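Local coordinates for YfkN protein (Bacillus subtilis subsp. subtilis, PDB 3GVE), which belongs to the calcineurin-like phosphoesterase family of metal-binding proteins and carries a manganese and a magnesium ion bound side by side, at residues 87-91 with 92-96. Numbering follows the deposited sequence.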
ATOM      1  N   THR A  87       4.335   6.177 -30.217  1.00 23.76           N
ATOM      2  CA  THR A  87       4.681   4.973 -30.942  1.00 26.70           C
ATOM      3  C   THR A  87       4.129   3.670 -30.337  1.00 25.16           C
ATOM      4  O   THR A  87       3.689   2.789 -31.038  1.00 26.37           O
ATOM      5  CB  THR A  87       6.225   4.882 -31.101  1.00 32.51           C
ATOM      6  OG1 THR A  87       6.704   5.896 -32.030  1.00 34.60           O
ATOM      7  CG2 THR A  87       6.719   3.406 -31.406  1.00 34.78           C
ATOM      8  N   LYS A  88       4.170   3.568 -29.012  1.00 21.46           N
ATOM      9  CA  LYS A  88       3.608   2.420 -28.328  1.00 20.21           C
ATOM     10  C   LYS A  88       2.534   2.953 -27.427  1.00 15.69           C
ATOM     11  O   LYS A  88       2.690   3.999 -26.844  1.00 16.22           O
ATOM     12  CB  LYS A  88       4.655   1.740 -27.464  1.00 23.25           C
ATOM     13  CG  LYS A  88       5.365   0.589 -28.130  1.00 26.78           C
ATOM     14  CD  LYS A  88       6.358  -0.051 -27.172  1.00 29.11           C
ATOM     15  CE  LYS A  88       7.731  -0.202 -27.811  1.00 31.26           C
ATOM     16  NZ  LYS A  88       8.079  -1.600 -28.057  1.00 32.51           N
ATOM     17  N   THR A  89       1.438   2.229 -27.331  1.00 13.63           N
ATOM     18  CA  THR A  89       0.400   2.551 -26.359  1.00 13.18           C
ATOM     19  C   THR A  89       0.816   2.052 -24.970  1.00 11.45           C
ATOM     20  O   THR A  89       1.307   0.956 -24.824  1.00 12.25           O
ATOM     21  CB  THR A  89      -0.909   1.867 -26.741  1.00 13.99           C
ATOM     22  OG1 THR A  89      -1.276   2.272 -28.059  1.00 16.89           O
ATOM     23  CG2 THR A  89      -2.031   2.246 -25.774  1.00 13.68           C
ATOM     24  N   HIS A  90       0.609   2.856 -23.942  1.00 10.45           N
ATOM     25  CA  HIS A  90       0.877   2.382 -22.583  1.00 10.41           C
ATOM     26  C   HIS A  90       0.060   1.092 -22.389  1.00 10.00           C
ATOM     27  O   HIS A  90      -1.120   1.083 -22.644  1.00  9.52           O
ATOM     28  CB  HIS A  90       0.441   3.449 -21.576  1.00  9.78           C
ATOM     29  CG  HIS A  90       0.920   3.195 -20.179  1.00  8.67           C
ATOM     30  ND1 HIS A  90       0.626   2.037 -19.494  1.00 10.24           N
ATOM     31  CD2 HIS A  90       1.684   3.940 -19.352  1.00  9.14           C
ATOM     32  CE1 HIS A  90       1.180   2.086 -18.300  1.00  9.77           C
ATOM     33  NE2 HIS A  90       1.823   3.232 -18.185  1.00  9.56           N
ATOM     34  N   PRO A  91       0.691   0.015 -21.923  1.00 10.61           N
ATOM     35  CA  PRO A  91      -0.019  -1.265 -21.767  1.00 10.44           C
ATOM     36  C   PRO A  91      -1.276  -1.178 -20.890  1.00 10.10           C
ATOM     37  O   PRO A  91      -2.231  -1.866 -21.159  1.00 10.43           O
ATOM     38  CB  PRO A  91       1.041  -2.169 -21.133  1.00 12.62           C
ATOM     39  CG  PRO A  91       2.296  -1.652 -21.671  1.00 14.21           C
ATOM     40  CD  PRO A  91       2.134  -0.153 -21.681  1.00 12.38           C
ATOM     41  N   ILE A  92      -1.273  -0.330 -19.869  1.00  9.57           N
ATOM     42  CA  ILE A  92      -2.479  -0.153 -19.065  1.00  9.52           C
ATOM     43  C   ILE A  92      -3.603   0.484 -19.906  1.00  8.91           C
ATOM     44  O   ILE A  92      -4.750   0.062 -19.865  1.00  9.58           O
ATOM     45  CB  ILE A  92      -2.190   0.657 -17.798  1.00 10.12           C
ATOM     46  CG1 ILE A  92      -1.349  -0.197 -16.843  1.00 10.34           C
ATOM     47  CG2 ILE A  92      -3.493   1.117 -17.145  1.00 11.15           C
ATOM     48  CD1 ILE A  92      -0.845   0.554 -15.632  1.00 11.29           C
ATOM     49  N   ILE A  93      -3.242   1.497 -20.676  1.00  9.06           N
ATOM     50  CA  ILE A  93      -4.177   2.122 -21.601  1.00  8.53           C
ATOM     51  C   ILE A  93      -4.700   1.127 -22.654  1.00  8.81           C
ATOM     52  O   ILE A  93      -5.861   1.168 -23.000  1.00  9.71           O
ATOM     53  CB  ILE A  93      -3.567   3.390 -22.251  1.00  9.06           C
ATOM     54  CG1 ILE A  93      -3.237   4.444 -21.166  1.00 10.39           C
ATOM     55  CG2 ILE A  93      -4.506   3.974 -23.333  1.00 10.11           C
ATOM     56  CD1 ILE A  93      -4.462   4.923 -20.338  1.00 11.35           C
ATOM     57  N   SER A  94      -3.851   0.221 -23.136  1.00  9.67           N
ATOM     58  CA  SER A  94      -4.357  -0.861 -24.040  1.00 10.18           C
ATOM     59  C   SER A  94      -5.455  -1.666 -23.416  1.00  8.56           C
ATOM     60  O   SER A  94      -6.403  -2.036 -24.113  1.00  9.88           O
ATOM     61  CB  SER A  94      -3.243  -1.787 -24.467  1.00 12.47           C
ATOM     62  OG  SER A  94      -2.183  -1.081 -25.088  1.00 15.57           O
ATOM     63  N   VAL A  95      -5.345  -1.955 -22.121  1.00  8.92           N
ATOM     64  CA  VAL A  95      -6.434  -2.678 -21.434  1.00  8.73           C
ATOM     65  C   VAL A  95      -7.731  -1.859 -21.404  1.00  8.25           C
ATOM     66  O   VAL A  95      -8.823  -2.330 -21.669  1.00  9.25           O
ATOM     67  CB  VAL A  95      -6.031  -3.079 -19.984  1.00  9.26           C
ATOM     68  CG1 VAL A  95      -7.171  -3.679 -19.244  1.00 10.21           C
ATOM     69  CG2 VAL A  95      -4.858  -4.108 -20.046  1.00  9.98           C
HETATM   70  N   MSE A  96      -7.593  -0.578 -21.069  1.00  8.87           N
HETATM   71  CA  MSE A  96      -8.740   0.343 -21.001  1.00  8.24           C
HETATM   72  C   MSE A  96      -9.439   0.496 -22.372  1.00  8.51           C
HETATM   73  O   MSE A  96     -10.636   0.579 -22.467  1.00  9.38           O
HETATM   74  CB  MSE A  96      -8.326   1.732 -20.470  1.00  8.99           C
HETATM   75  CG  MSE A  96      -7.475   1.721 -19.187  1.00  9.68           C
HETATM   76 SE   MSE A  96      -8.136   0.622 -17.712  0.75 11.79          SE
HETATM   77  CE  MSE A  96      -9.297   1.943 -16.833  1.00 11.02           C
TER
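H90 caps the start of helix 91-98 with its imidazole: I92 N donates to H90 ND1 at 3.1 Å, meeting the ring at its edge, only 8° out of the plane. This N-cap bond needs ND1 as an acceptor, which implies that ND1 carries no proton. With CG anti to its own backbone N (chi1 -168°), the ring lies beside the I92 side chain, and H90 CE1 comes within 3.7 Å of I92 CD1. The carbonyl of H90 serves the first turn: S94 N bonds to H90 O at 2.9 Å. S94 OG may add a weak bond to the same oxygen. One residue on, V95 N donates to P91 O at 3.3 Å. Proline suits the first helical position, where no N-H is needed and its ring restricts phi. T89 points its CB toward the turn, and its CG2 lies 3.9 Å from I93 CG2 and next to the S94 hydroxyl. The loop that ends in H90 leads from helix 70-85 into helix 91-98, and helix 70-85 packs on H90, P91 and I92; H90 and I93 also touch T121 of helix 115-123, while P91, S94 and V95 pack against helix 322-340.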